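Local coordinates for Poly(A) RNA polymerase protein 2 (Saccharomyces cerevisiae, PDB 3NYB), which probably adds adenylate residues to RNA 3' ends as the poly(A) polymerase subunit of the TRAMP RNA surveillance complex, at residues D10-E24 and L303-L317. The protein carries 1 engineered substitution. Numbering follows the deposited sequence.
Sequences DHSKQKEISDWLTFE and LHSATFKDRLGKSIL
Glu24 reaches out from helix 17-31 with CG anti to the backbone N (chi1 -162°) and the chain extended beyond it, which sets its carboxylate against the backbone of 315-317. OE1 takes two amides: Ile316 N at 2.8 Å on its syn lone pair and Leu317 N at 3.1 Å from above the carboxylate plane. OE2 accepts Ser315 OG and also Trp5 NE1 from the N-terminal loop, so both oxygens are engaged and the carboxylate is held against rotation. With an alanine here, the amides of Ile316 and Leu317 are likely to lose their shared acceptor, and the loop 315-317 its hold on the helix.

About a turn earlier on the helix, Trp20 and Leu21 receive Ile316. Its CD1 sits 3.5 Å above the indole plane, offset toward the rim, while the backbone of His11 and Ser12 covers the opposite face; CG2 meets Leu21 CD1, the two side chains crossing at about a right angle. Ile17 CD1 packs on Leu303 CB at 3.5 Å and also meets the guanidinium edge of Arg311.

Arg311, bent at chi3, lays one face of that guanidinium over the Ser12 carbonyl, and its NH2 donates a weak bond to Gln14 O. Farther out, Asp10 OD2 receives Gly313 N (2.9 Å) from above its carboxylate plane, in the type II turn 311-314, while OD1 takes Ser12 OG on its syn lone pair. The separate chain of Protein AIR2 packs on Glu16, Ser18 and His304. Segments from near the two chain ends thus join beside helix 282-304, at the periphery of the polymerase, consistent with the central domain that accompanies the catalytic domain in Cid1-like poly(A) polymerases.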
loop_
_atom_site.group_PDB
_atom_site.type_symbol
_atom_site.label_atom_id
_atom_site.label_comp_id
_atom_site.label_asym_id
_atom_site.label_seq_id
_atom_site.Cartn_x
_atom_site.Cartn_y
_atom_site.Cartn_z
ATOM N N ASP A 10 5.038 -23.613 9.085
ATOM C CA ASP A 10 6.437 -23.567 8.694
ATOM C C ASP A 10 6.616 -24.041 7.258
ATOM O O ASP A 10 6.135 -25.114 6.898
ATOM C CB ASP A 10 7.264 -24.435 9.637
ATOM C CG ASP A 10 8.650 -24.685 9.119
ATOM O OD1 ASP A 10 8.872 -25.741 8.486
ATOM O OD2 ASP A 10 9.515 -23.817 9.334
ATOM N N HIS A 11 7.292 -23.236 6.438
ATOM C CA HIS A 11 7.601 -23.628 5.061
ATOM C C HIS A 11 9.098 -23.710 4.817
ATOM O O HIS A 11 9.558 -23.460 3.704
ATOM C CB HIS A 11 7.025 -22.622 4.076
ATOM C CG HIS A 11 5.615 -22.230 4.374
ATOM N ND1 HIS A 11 4.547 -23.080 4.162
ATOM C CD2 HIS A 11 5.092 -21.079 4.853
ATOM C CE1 HIS A 11 3.431 -22.466 4.500
ATOM N NE2 HIS A 11 3.731 -21.250 4.921
ATOM N N SER A 12 9.853 -24.049 5.858
ATOM C CA SER A 12 11.307 -23.983 5.792
ATOM C C SER A 12 11.861 -24.987 4.801
ATOM O O SER A 12 12.967 -24.817 4.310
ATOM C CB SER A 12 11.944 -24.179 7.177
ATOM O OG SER A 12 11.637 -25.451 7.716
ATOM N N LYS A 13 11.084 -26.023 4.498
ATOM C CA LYS A 13 11.544 -27.096 3.610
ATOM C C LYS A 13 11.279 -26.815 2.124
ATOM O O LYS A 13 11.516 -27.670 1.271
ATOM C CB LYS A 13 10.920 -28.439 4.009
ATOM C CG LYS A 13 11.201 -28.876 5.443
ATOM C CD LYS A 13 12.645 -29.326 5.637
ATOM C CE LYS A 13 12.913 -29.742 7.087
ATOM N NZ LYS A 13 12.921 -28.590 8.050
ATOM N N GLN A 14 10.798 -25.616 1.818
ATOM C CA GLN A 14 10.424 -25.264 0.456
ATOM C C GLN A 14 11.665 -25.115 -0.420
ATOM O O GLN A 14 12.676 -24.572 0.022
ATOM C CB GLN A 14 9.629 -23.957 0.459
ATOM C CG GLN A 14 8.662 -23.819 -0.694
ATOM C CD GLN A 14 7.421 -24.661 -0.502
ATOM O OE1 GLN A 14 6.730 -24.992 -1.461
ATOM N NE2 GLN A 14 7.131 -25.012 0.744
ATOM N N LYS A 15 11.578 -25.589 -1.661
ATOM C CA LYS A 15 12.709 -25.555 -2.584
ATOM C C LYS A 15 12.978 -24.143 -3.078
ATOM O O LYS A 15 14.118 -23.673 -3.074
ATOM C CB LYS A 15 12.450 -26.473 -3.777
ATOM C CG LYS A 15 12.001 -27.875 -3.394
ATOM C CD LYS A 15 11.691 -28.715 -4.628
ATOM C CE LYS A 15 11.121 -30.075 -4.249
ATOM N NZ LYS A 15 10.714 -30.846 -5.457
ATOM N N GLU A 16 11.920 -23.469 -3.517
ATOM C CA GLU A 16 12.032 -22.085 -3.958
ATOM C C GLU A 16 11.725 -21.140 -2.801
ATOM O O GLU A 16 10.621 -21.143 -2.255
ATOM C CB GLU A 16 11.094 -21.813 -5.139
ATOM C CG GLU A 16 11.483 -22.516 -6.437
ATOM C CD GLU A 16 12.721 -21.916 -7.081
ATOM O OE1 GLU A 16 13.475 -21.213 -6.375
ATOM O OE2 GLU A 16 12.940 -22.145 -8.295
ATOM N N ILE A 17 12.709 -20.338 -2.421
ATOM C CA ILE A 17 12.526 -19.409 -1.318
ATOM C C ILE A 17 11.391 -18.434 -1.630
ATOM O O ILE A 17 10.685 -17.981 -0.736
ATOM C CB ILE A 17 13.819 -18.632 -1.029
ATOM C CG1 ILE A 17 13.850 -18.150 0.419
ATOM C CG2 ILE A 17 13.976 -17.473 -1.992
ATOM C CD1 ILE A 17 14.441 -19.162 1.369
ATOM N N SER A 18 11.213 -18.132 -2.911
ATOM C CA SER A 18 10.184 -17.206 -3.367
ATOM C C SER A 18 8.790 -17.794 -3.220
ATOM O O SER A 18 7.798 -17.127 -3.507
ATOM C CB SER A 18 10.426 -16.848 -4.828
ATOM O OG SER A 18 10.631 -18.025 -5.597
ATOM N N ASP A 19 8.726 -19.052 -2.794
ATOM C CA ASP A 19 7.458 -19.722 -2.500
ATOM C C ASP A 19 7.203 -19.694 -0.998
ATOM O O ASP A 19 6.122 -19.322 -0.555
ATOM C CB ASP A 19 7.483 -21.164 -3.000
ATOM C CG ASP A 19 7.520 -21.258 -4.515
ATOM O OD1 ASP A 19 7.703 -20.210 -5.178
ATOM O OD2 ASP A 19 7.367 -22.386 -5.038
ATOM N N TRP A 20 8.197 -20.136 -0.236
ATOM C CA TRP A 20 8.365 -19.773 1.162
ATOM C C TRP A 20 7.696 -18.417 1.364
ATOM O O TRP A 20 6.720 -18.277 2.119
ATOM C CB TRP A 20 9.864 -19.607 1.422
ATOM C CG TRP A 20 10.421 -19.986 2.777
ATOM C CD1 TRP A 20 11.613 -20.631 3.022
ATOM C CD2 TRP A 20 9.845 -19.711 4.064
ATOM N NE1 TRP A 20 11.800 -20.786 4.374
ATOM C CE2 TRP A 20 10.748 -20.239 5.021
ATOM C CE3 TRP A 20 8.676 -19.095 4.476
ATOM C CZ2 TRP A 20 10.475 -20.147 6.391
ATOM C CZ3 TRP A 20 8.420 -19.015 5.841
ATOM C CH2 TRP A 20 9.315 -19.541 6.777
ATOM N N LEU A 21 8.222 -17.409 0.676
ATOM C CA LEU A 21 7.751 -16.042 0.875
ATOM C C LEU A 21 6.265 -15.880 0.561
ATOM O O LEU A 21 5.505 -15.334 1.359
ATOM C CB LEU A 21 8.567 -15.056 0.041
ATOM C CG LEU A 21 8.194 -13.606 0.354
ATOM C CD1 LEU A 21 8.336 -13.348 1.840
ATOM C CD2 LEU A 21 9.041 -12.641 -0.434
ATOM N N THR A 22 5.867 -16.338 -0.619
ATOM C CA THR A 22 4.487 -16.265 -1.045
ATOM C C THR A 22 3.546 -16.846 0.010
ATOM O O THR A 22 2.557 -16.224 0.386
ATOM C CB THR A 22 4.320 -17.007 -2.364
ATOM O OG1 THR A 22 4.940 -16.240 -3.405
ATOM C CG2 THR A 22 2.846 -17.225 -2.683
ATOM N N PHE A 23 3.877 -18.034 0.498
ATOM C CA PHE A 23 3.096 -18.693 1.530
ATOM C C PHE A 23 3.055 -17.900 2.836
ATOM O O PHE A 23 2.019 -17.842 3.501
ATOM C CB PHE A 23 3.635 -20.100 1.791
ATOM C CG PHE A 23 3.523 -21.017 0.614
ATOM C CD1 PHE A 23 2.524 -20.837 -0.328
ATOM C CD2 PHE A 23 4.401 -22.077 0.460
ATOM C CE1 PHE A 23 2.412 -21.689 -1.419
ATOM C CE2 PHE A 23 4.293 -22.936 -0.623
ATOM C CZ PHE A 23 3.298 -22.741 -1.564
ATOM N N GLU A 24 4.177 -17.292 3.209
ATOM C CA GLU A 24 4.201 -16.515 4.440
ATOM C C GLU A 24 3.354 -15.258 4.299
ATOM O O GLU A 24 2.708 -14.837 5.252
ATOM C CB GLU A 24 5.624 -16.154 4.888
ATOM C CG GLU A 24 5.655 -15.755 6.359
ATOM C CD GLU A 24 6.964 -15.146 6.818
ATOM O OE1 GLU A 24 7.982 -15.275 6.105
ATOM O OE2 GLU A 24 6.963 -14.536 7.911
ATOM N N LEU A 303 18.914 -17.657 3.654
ATOM C CA LEU A 303 18.226 -18.922 3.916
ATOM C C LEU A 303 18.532 -19.973 2.854
ATOM O O LEU A 303 18.772 -21.138 3.174
ATOM C CB LEU A 303 16.712 -18.710 4.036
ATOM C CG LEU A 303 16.228 -17.774 5.150
ATOM C CD1 LEU A 303 14.744 -17.517 5.017
ATOM C CD2 LEU A 303 16.556 -18.320 6.536
ATOM N N HIS A 304 18.528 -19.556 1.591
ATOM C CA HIS A 304 18.827 -20.455 0.478
ATOM C C HIS A 304 20.251 -21.006 0.555
ATOM O O HIS A 304 20.653 -21.824 -0.268
ATOM C CB HIS A 304 18.617 -19.741 -0.860
ATOM C CG HIS A 304 18.779 -20.629 -2.056
ATOM N ND1 HIS A 304 17.746 -21.390 -2.563
ATOM C CD2 HIS A 304 19.848 -20.872 -2.850
ATOM C CE1 HIS A 304 18.174 -22.066 -3.615
ATOM N NE2 HIS A 304 19.446 -21.767 -3.811
ATOM N N SER A 305 21.004 -20.555 1.552
ATOM C CA SER A 305 22.375 -21.001 1.745
ATOM C C SER A 305 22.610 -21.497 3.169
ATOM O O SER A 305 23.729 -21.431 3.679
ATOM C CB SER A 305 23.344 -19.865 1.426
ATOM O OG SER A 305 23.134 -18.769 2.294
ATOM N N ALA A 306 21.555 -21.987 3.812
ATOM C CA ALA A 306 21.673 -22.488 5.172
ATOM C C ALA A 306 21.126 -23.901 5.270
ATOM O O ALA A 306 20.363 -24.342 4.410
ATOM C CB ALA A 306 20.951 -21.571 6.141
ATOM N N THR A 307 21.530 -24.607 6.319
ATOM C CA THR A 307 21.031 -25.947 6.584
ATOM C C THR A 307 19.538 -25.900 6.855
ATOM O O THR A 307 19.055 -24.990 7.525
ATOM C CB THR A 307 21.714 -26.553 7.817
ATOM O OG1 THR A 307 23.132 -26.558 7.622
ATOM C CG2 THR A 307 21.225 -27.979 8.064
ATOM N N PHE A 308 18.806 -26.882 6.341
ATOM C CA PHE A 308 17.373 -26.967 6.588
ATOM C C PHE A 308 17.068 -26.880 8.080
ATOM O O PHE A 308 16.006 -26.399 8.478
ATOM C CB PHE A 308 16.792 -28.247 5.987
ATOM C CG PHE A 308 16.625 -28.192 4.492
ATOM C CD1 PHE A 308 17.701 -28.427 3.650
ATOM C CD2 PHE A 308 15.392 -27.898 3.930
ATOM C CE1 PHE A 308 17.550 -28.375 2.275
ATOM C CE2 PHE A 308 15.233 -27.846 2.556
ATOM C CZ PHE A 308 16.314 -28.082 1.728
ATOM N N LYS A 309 18.012 -27.332 8.901
ATOM C CA LYS A 309 17.876 -27.250 10.353
ATOM C C LYS A 309 17.880 -25.806 10.854
ATOM O O LYS A 309 17.272 -25.492 11.877
ATOM C CB LYS A 309 18.984 -28.044 11.052
ATOM C CG LYS A 309 18.741 -29.544 11.124
ATOM C CD LYS A 309 19.771 -30.220 12.017
ATOM C CE LYS A 309 19.407 -31.672 12.302
ATOM N NZ LYS A 309 18.165 -31.797 13.118
ATOM N N ASP A 310 18.576 -24.930 10.136
ATOM C CA ASP A 310 18.667 -23.525 10.519
ATOM C C ASP A 310 17.480 -22.741 9.985
ATOM O O ASP A 310 17.252 -21.598 10.375
ATOM C CB ASP A 310 19.958 -22.906 9.986
ATOM C CG ASP A 310 21.193 -23.456 10.668
ATOM O OD1 ASP A 310 21.418 -23.117 11.850
ATOM O OD2 ASP A 310 21.945 -24.214 10.016
ATOM N N ARG A 311 16.733 -23.359 9.078
ATOM C CA ARG A 311 15.589 -22.702 8.472
ATOM C C ARG A 311 14.333 -22.946 9.303
ATOM O O ARG A 311 13.448 -22.091 9.374
ATOM C CB ARG A 311 15.385 -23.203 7.043
ATOM C CG ARG A 311 16.651 -23.249 6.216
ATOM C CD ARG A 311 16.428 -24.044 4.950
ATOM N NE ARG A 311 15.978 -23.208 3.845
ATOM C CZ ARG A 311 15.430 -23.674 2.728
ATOM N NH1 ARG A 311 15.243 -24.975 2.574
ATOM N NH2 ARG A 311 15.059 -22.840 1.771
ATOM N N LEU A 312 14.272 -24.118 9.929
ATOM C CA LEU A 312 13.136 -24.503 10.757
ATOM C C LEU A 312 12.607 -23.335 11.582
ATOM O O LEU A 312 13.355 -22.670 12.304
ATOM C CB LEU A 312 13.508 -25.667 11.680
ATOM C CG LEU A 312 12.304 -26.355 12.328
ATOM C CD1 LEU A 312 11.351 -26.846 11.243
ATOM C CD2 LEU A 312 12.715 -27.499 13.257
ATOM N N GLY A 313 11.309 -23.086 11.452
ATOM C CA GLY A 313 10.628 -22.047 12.206
ATOM C C GLY A 313 11.087 -20.625 11.943
ATOM O O GLY A 313 10.931 -19.760 12.803
ATOM N N LYS A 314 11.650 -20.370 10.765
ATOM C CA LYS A 314 12.144 -19.034 10.460
ATOM C C LYS A 314 11.126 -18.219 9.689
ATOM O O LYS A 314 10.178 -18.762 9.140
ATOM C CB LYS A 314 13.483 -19.073 9.718
ATOM C CG LYS A 314 14.647 -19.452 10.605
ATOM C CD LYS A 314 14.481 -18.866 11.998
ATOM C CE LYS A 314 15.523 -19.430 12.953
ATOM N NZ LYS A 314 16.893 -19.179 12.433
ATOM N N SER A 315 11.331 -16.907 9.672
ATOM C CA SER A 315 10.402 -15.990 9.046
ATOM C C SER A 315 11.130 -15.031 8.132
ATOM O O SER A 315 12.083 -14.374 8.545
ATOM C CB SER A 315 9.656 -15.191 10.104
ATOM O OG SER A 315 8.897 -14.178 9.485
ATOM N N ILE A 316 10.671 -14.952 6.888
ATOM C CA ILE A 316 11.245 -14.030 5.915
ATOM C C ILE A 316 10.722 -12.613 6.153
ATOM O O ILE A 316 11.510 -11.669 6.268
ATOM C CB ILE A 316 10.893 -14.437 4.478
ATOM C CG1 ILE A 316 11.522 -15.772 4.111
ATOM C CG2 ILE A 316 11.353 -13.381 3.504
ATOM C CD1 ILE A 316 11.049 -16.296 2.769
ATOM N N LEU A 317 9.394 -12.486 6.223
ATOM C CA LEU A 317 8.727 -11.202 6.430
ATOM C C LEU A 317 9.056 -10.583 7.786
ATOM O O LEU A 317 9.190 -9.366 7.900
ATOM C CB LEU A 317 7.208 -11.345 6.313
ATOM C CG LEU A 317 6.544 -11.645 4.988
ATOM C CD1 LEU A 317 5.049 -11.883 5.198
ATOM C CD2 LEU A 317 6.766 -10.486 4.049
#